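Local coordinates for protein alkane monooxygenase (Geobacillus thermodenitrificans, PDB 3B9O) that belongs to the luciferase-like monooxygenase family, has a TIM-barrel type of fold and holds flavin mononucleotide, at residues 256-261 against 370-375; 5-10 against 361-366. All blocks are in the same frame, centred on the assembly; numbering follows the deposited sequence.

Contact 1 (256-261 against 370-375)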
loop_
_atom_site.group_PDB
_atom_site.type_symbol
_atom_site.label_atom_id
_atom_site.label_comp_id
_atom_site.label_asym_id
_atom_site.label_seq_id
_atom_site.Cartn_x
_atom_site.Cartn_y
_atom_site.Cartn_z
ATOM N N PHE A 256 14.282 -13.676 4.412
ATOM C CA PHE A 256 15.430 -12.830 4.665
ATOM C C PHE A 256 14.974 -11.432 5.046
ATOM O O PHE A 256 15.499 -10.836 6.003
ATOM C CB PHE A 256 16.386 -12.750 3.459
ATOM C CG PHE A 256 17.511 -11.734 3.655
ATOM C CD1 PHE A 256 18.682 -12.097 4.353
ATOM C CD2 PHE A 256 17.370 -10.417 3.212
ATOM C CE1 PHE A 256 19.717 -11.166 4.577
ATOM C CE2 PHE A 256 18.387 -9.479 3.429
ATOM C CZ PHE A 256 19.565 -9.861 4.120
ATOM N N PHE A 257 14.030 -10.899 4.277
ATOM C CA PHE A 257 13.584 -9.523 4.507
ATOM C C PHE A 257 12.734 -9.391 5.765
ATOM O O PHE A 257 12.872 -8.417 6.494
ATOM C CB PHE A 257 12.922 -8.928 3.245
ATOM C CG PHE A 257 13.909 -8.667 2.133
ATOM C CD1 PHE A 257 13.813 -9.335 0.919
ATOM C CD2 PHE A 257 14.976 -7.787 2.336
ATOM C CE1 PHE A 257 14.743 -9.111 -0.092
ATOM C CE2 PHE A 257 15.906 -7.554 1.332
ATOM C CZ PHE A 257 15.786 -8.218 0.117
ATOM N N VAL A 258 11.894 -10.401 6.024
ATOM C CA VAL A 258 11.052 -10.449 7.223
ATOM C C VAL A 258 12.000 -10.408 8.434
ATOM O O VAL A 258 11.854 -9.577 9.331
ATOM C CB VAL A 258 10.163 -11.739 7.248
ATOM C CG1 VAL A 258 9.558 -11.992 8.623
ATOM C CG2 VAL A 258 9.033 -11.646 6.208
ATOM N N ASP A 259 12.999 -11.289 8.399
ATOM C CA ASP A 259 13.955 -11.448 9.516
ATOM C C ASP A 259 14.795 -10.170 9.683
ATOM O O ASP A 259 15.011 -9.708 10.804
ATOM C CB ASP A 259 14.854 -12.687 9.269
ATOM C CG ASP A 259 14.120 -14.014 9.513
ATOM O OD1 ASP A 259 12.993 -14.006 10.025
ATOM O OD2 ASP A 259 14.664 -15.084 9.206
ATOM N N ASP A 260 15.162 -9.549 8.555
ATOM C CA ASP A 260 15.994 -8.335 8.548
ATOM C C ASP A 260 15.287 -7.170 9.232
ATOM O O ASP A 260 15.837 -6.511 10.133
ATOM C CB ASP A 260 16.351 -7.957 7.123
ATOM C CG ASP A 260 17.341 -6.813 7.053
ATOM O OD1 ASP A 260 17.003 -5.808 6.416
ATOM O OD2 ASP A 260 18.445 -6.935 7.642
ATOM N N ILE A 261 14.043 -6.948 8.836
ATOM C CA ILE A 261 13.241 -5.901 9.455
ATOM C C ILE A 261 12.962 -6.154 10.909
ATOM O O ILE A 261 13.048 -5.225 11.715
ATOM C CB ILE A 261 11.927 -5.613 8.677
ATOM C CG1 ILE A 261 12.262 -4.929 7.375
ATOM C CG2 ILE A 261 11.007 -4.666 9.445
ATOM C CD1 ILE A 261 11.150 -5.095 6.393
ATOM N N ALA A 370 8.000 -18.557 5.256
ATOM C CA ALA A 370 8.704 -17.243 5.208
ATOM C C ALA A 370 8.341 -16.281 6.361
ATOM O O ALA A 370 8.974 -15.207 6.544
ATOM C CB ALA A 370 8.509 -16.565 3.877
ATOM N N GLY A 371 7.332 -16.655 7.131
ATOM C CA GLY A 371 6.818 -15.784 8.185
ATOM C C GLY A 371 6.033 -14.611 7.676
ATOM O O GLY A 371 5.965 -13.552 8.316
ATOM N N ILE A 372 5.406 -14.770 6.526
ATOM C CA ILE A 372 4.605 -13.655 6.061
ATOM C C ILE A 372 3.178 -13.705 6.707
ATOM O O ILE A 372 2.673 -14.790 7.049
ATOM C CB ILE A 372 4.664 -13.429 4.509
ATOM C CG1 ILE A 372 3.808 -14.379 3.744
ATOM C CG2 ILE A 372 6.107 -13.399 3.883
ATOM C CD1 ILE A 372 2.716 -13.590 3.175
ATOM N N ASP A 373 2.559 -12.540 6.891
ATOM C CA ASP A 373 1.277 -12.447 7.588
ATOM C C ASP A 373 0.115 -12.237 6.642
ATOM O O ASP A 373 -1.022 -12.477 7.010
ATOM C CB ASP A 373 1.304 -11.279 8.584
ATOM C CG ASP A 373 2.333 -11.485 9.677
ATOM O OD1 ASP A 373 3.317 -10.723 9.727
ATOM O OD2 ASP A 373 2.166 -12.445 10.458
ATOM N N GLY A 374 0.382 -11.763 5.438
ATOM C CA GLY A 374 -0.690 -11.467 4.492
ATOM C C GLY A 374 -0.152 -11.193 3.099
ATOM O O GLY A 374 1.055 -11.223 2.868
ATOM N N PHE A 375 -1.066 -10.908 2.189
ATOM C CA PHE A 375 -0.745 -10.653 0.803
ATOM C C PHE A 375 -1.459 -9.416 0.276
ATOM O O PHE A 375 -2.629 -9.144 0.627
ATOM C CB PHE A 375 -1.146 -11.860 -0.090
ATOM C CG PHE A 375 -0.389 -13.131 0.227
ATOM C CD1 PHE A 375 -0.853 -13.992 1.220
ATOM C CD2 PHE A 375 0.799 -13.428 -0.426
ATOM C CE1 PHE A 375 -0.173 -15.167 1.533
ATOM C CE2 PHE A 375 1.481 -14.622 -0.147
ATOM C CZ PHE A 375 0.991 -15.480 0.850
#

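Contact 2 (5-10 against 361-366)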
loop_
_atom_site.group_PDB
_atom_site.type_symbol
_atom_site.label_atom_id
_atom_site.label_comp_id
_atom_site.label_asym_id
_atom_site.label_seq_id
_atom_site.Cartn_x
_atom_site.Cartn_y
_atom_site.Cartn_z
ATOM N N ILE A 5 -4.754 -15.605 7.296
ATOM C CA ILE A 5 -3.991 -14.810 6.318
ATOM C C ILE A 5 -4.742 -13.514 6.015
ATOM O O ILE A 5 -5.921 -13.559 5.634
ATOM C CB ILE A 5 -3.764 -15.610 5.022
ATOM C CG1 ILE A 5 -3.035 -16.951 5.339
ATOM C CG2 ILE A 5 -3.017 -14.769 3.951
ATOM C CD1 ILE A 5 -2.936 -17.901 4.132
ATOM N N HIS A 6 -4.072 -12.382 6.231
ATOM C CA HIS A 6 -4.631 -11.081 5.840
ATOM C C HIS A 6 -4.541 -10.889 4.307
ATOM O O HIS A 6 -3.506 -11.130 3.696
ATOM C CB HIS A 6 -3.957 -9.925 6.609
ATOM C CG HIS A 6 -4.102 -10.012 8.101
ATOM N ND1 HIS A 6 -5.204 -9.521 8.779
ATOM C CD2 HIS A 6 -3.255 -10.477 9.050
ATOM C CE1 HIS A 6 -5.047 -9.731 10.076
ATOM N NE2 HIS A 6 -3.876 -10.312 10.266
ATOM N N ILE A 7 -5.629 -10.477 3.665
ATOM C CA ILE A 7 -5.574 -10.252 2.236
ATOM C C ILE A 7 -6.068 -8.856 1.882
ATOM O O ILE A 7 -7.194 -8.474 2.243
ATOM C CB ILE A 7 -6.332 -11.347 1.448
ATOM C CG1 ILE A 7 -5.607 -12.711 1.607
ATOM C CG2 ILE A 7 -6.395 -11.010 -0.044
ATOM C CD1 ILE A 7 -6.418 -13.885 1.240
ATOM N N ASN A 8 -5.216 -8.115 1.176
ATOM C CA ASN A 8 -5.561 -6.815 0.603
ATOM C C ASN A 8 -5.687 -6.881 -0.923
ATOM O O ASN A 8 -4.942 -7.618 -1.579
ATOM C CB ASN A 8 -4.481 -5.786 0.906
ATOM C CG ASN A 8 -4.264 -5.567 2.376
ATOM O OD1 ASN A 8 -5.154 -5.801 3.200
ATOM N ND2 ASN A 8 -3.069 -5.093 2.719
ATOM N N ALA A 9 -6.594 -6.082 -1.465
ATOM C CA ALA A 9 -6.781 -5.925 -2.900
ATOM C C ALA A 9 -5.862 -4.816 -3.357
ATOM O O ALA A 9 -5.953 -3.697 -2.856
ATOM C CB ALA A 9 -8.222 -5.579 -3.167
ATOM N N PHE A 10 -4.951 -5.119 -4.268
ATOM C CA PHE A 10 -3.976 -4.136 -4.745
ATOM C C PHE A 10 -4.535 -3.353 -5.939
ATOM O O PHE A 10 -4.910 -3.920 -6.993
ATOM C CB PHE A 10 -2.664 -4.809 -5.129
ATOM C CG PHE A 10 -1.504 -3.883 -5.258
ATOM C CD1 PHE A 10 -1.291 -2.863 -4.337
ATOM C CD2 PHE A 10 -0.580 -4.060 -6.295
ATOM C CE1 PHE A 10 -0.196 -2.012 -4.454
ATOM C CE2 PHE A 10 0.544 -3.216 -6.396
ATOM C CZ PHE A 10 0.742 -2.220 -5.484
ATOM N N ASP A 361 -2.392 -23.796 -1.161
ATOM C CA ASP A 361 -1.111 -24.456 -0.778
ATOM C C ASP A 361 0.106 -23.519 -0.864
ATOM O O ASP A 361 0.919 -23.427 0.085
ATOM C CB ASP A 361 -0.850 -25.735 -1.614
ATOM C CG ASP A 361 -1.800 -26.875 -1.267
ATOM O OD1 ASP A 361 -2.418 -26.842 -0.186
ATOM O OD2 ASP A 361 -1.955 -27.820 -2.086
ATOM N N GLU A 362 0.210 -22.819 -1.985
ATOM C CA GLU A 362 1.353 -21.918 -2.224
ATOM C C GLU A 362 1.302 -20.697 -1.338
ATOM O O GLU A 362 2.326 -20.277 -0.809
ATOM C CB GLU A 362 1.467 -21.557 -3.712
ATOM C CG GLU A 362 1.733 -22.823 -4.517
ATOM C CD GLU A 362 1.998 -22.570 -5.981
ATOM O OE1 GLU A 362 2.770 -23.372 -6.565
ATOM O OE2 GLU A 362 1.453 -21.599 -6.558
ATOM N N MET A 363 0.101 -20.160 -1.126
ATOM C CA MET A 363 -0.076 -19.078 -0.152
ATOM C C MET A 363 0.311 -19.508 1.235
ATOM O O MET A 363 1.053 -18.814 1.935
ATOM C CB MET A 363 -1.503 -18.571 -0.191
ATOM C CG MET A 363 -1.861 -17.892 -1.564
ATOM S SD MET A 363 -3.595 -17.332 -1.555
ATOM C CE MET A 363 -3.569 -16.072 -0.301
ATOM N N GLN A 364 -0.196 -20.664 1.628
ATOM C CA GLN A 364 0.074 -21.228 2.936
ATOM C C GLN A 364 1.588 -21.486 3.129
ATOM O O GLN A 364 2.126 -21.237 4.209
ATOM C CB GLN A 364 -0.800 -22.477 3.157
ATOM C CG GLN A 364 -0.496 -23.251 4.463
ATOM C CD GLN A 364 -1.382 -24.457 4.636
ATOM O OE1 GLN A 364 -2.088 -24.888 3.704
ATOM N NE2 GLN A 364 -1.342 -25.036 5.826
ATOM N N TYR A 365 2.280 -21.916 2.058
ATOM C CA TYR A 365 3.718 -22.219 2.140
ATOM C C TYR A 365 4.521 -20.968 2.507
ATOM O O TYR A 365 5.375 -20.988 3.384
ATOM C CB TYR A 365 4.210 -22.779 0.803
ATOM C CG TYR A 365 5.515 -23.538 0.948
ATOM C CD1 TYR A 365 6.697 -23.037 0.392
ATOM C CD2 TYR A 365 5.578 -24.729 1.700
ATOM C CE1 TYR A 365 7.900 -23.763 0.525
ATOM C CE2 TYR A 365 6.806 -25.463 1.824
ATOM C CZ TYR A 365 7.935 -24.949 1.221
ATOM O OH TYR A 365 9.137 -25.583 1.324
ATOM N N LEU A 366 4.231 -19.871 1.824
ATOM C CA LEU A 366 4.885 -18.583 2.095
ATOM C C LEU A 366 4.618 -18.109 3.512
ATOM O O LEU A 366 5.542 -17.724 4.254
ATOM C CB LEU A 366 4.424 -17.568 1.036
ATOM C CG LEU A 366 5.197 -17.103 -0.206
ATOM C CD1 LEU A 366 6.481 -17.830 -0.564
ATOM C CD2 LEU A 366 4.226 -16.933 -1.437
#

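Contact 1 (256-261 against 370-375)
V258 carries this contact from the helix side. It meets A370, G371 and I372 at the turn between helix 356-370 and strand 374-378. Its CA-CB bond points at the turn. V258 CG1 stands opposite the backbone N (chi1 165°). Both methyls lie by A370 O; CG1 also reaches G371 O, while CG2 reaches I372 CG2. V258 CG2 lies 3.6 Å from A370 O, and V258 CB sits against the same oxygen at 3.7 Å. V258 CG1 is 3.9 Å from G371 O. These are van der Waals contacts of a branched side chain on two successive carbonyls. The closest approach between side chains is methyl to methyl, V258 CG2 to I372 CG2 at 4.1 Å, and the two side chains cross at about a right angle.

I372 splits its branches between two neighbours. Its CG1 is placed between the backbone N and the carbonyl carbon (chi1 78°), while CG2 is left to face V258. The longer branch leads away from the helix, and I372 CD1 rests 3.4 Å above the ring plane of F375, offset toward the rim. G371 has positive phi (73°), a backbone shape that favours glycine. It is the first residue to leave the helical conformation and it turns the chain toward the strand.

V258 also touches L246 and M277, on strands 243-246 and 276-285, and I372 touches V367. The contact therefore joins helix 251-265, which packs on these two barrel strands, to the turn leading from helix 356-370 into strand 374-378.

Contact 2 (5-10 against 361-366)
M363 of helix 356-370 reaches I7 of strand 6-12 and I5 just ahead of it. The contact is made through the methyl end of the methionine. An outer helix of the barrel packs here on the first barrel strand, and F389 of helix 384-399 touches both I7 and M363.

Taken in order, the helix presents a polar flank first. D361 forms salt bridges with K357 and R400, and E362 OE2 is hydrogen-bonded to S352 OG.

M363 is buried and its CA-CB bond points at the strand. The chain runs out extended through SD (chi2 179°) and then bends at the last torsion (chi3 65°). This bend sets M363 CE 3.9 Å from I7 CD1, end to end between methyls. The same M363 CE lies 4.5 Å from I5 CG2, a looser contact. The side chains of I7 and M363 cross at about a right angle. I7, unlike M363, is extended at its end (chi2 163°), which brings CD1 to the methionine methyl. I5 and I7 are two residues apart on the chain and both point at the helix, with M363 CE serving both.

At Q364 the side chain leads away from the strand. Its NE2 bonds to E368 OE2, one turn on. Y365 N donates to D361 O at 2.8 Å, as in a regular alpha helix. L366 N donates a longer backbone bond to E362 O, at 3.3 Å, and the L366 side chain turns to F375 of strand 374-378.

Everything that crosses is apolar. The helix is held to the strand here by methyl contacts and burial, while D361, E362 OE2 and Q364 NE2 bond to residues outside the contact. The flexible, unbranched methionine carries its terminal methyl to the two isoleucines.

In the fold
Both contacts are buried, though G371 of contact 1 is exposed. Contact 2 is wholly apolar; contact 1 also sets methyls against carbonyl oxygens. Both draw on helix 356-370. Contact 1 uses its end and runs on through the turn into strand 374-378, while contact 2 uses an earlier part of the helix and the neighbouring strand 6-12. Their centres are 12 Å apart. F375 connects them: its backbone pairs with H6 and N8, probably by hydrogen bonds, and its ring packs on I5 and M363. Strand 374-378, the last barrel strand in sequence, thereby lies beside strand 6-12, the first, consistent with closure of the TIM barrel.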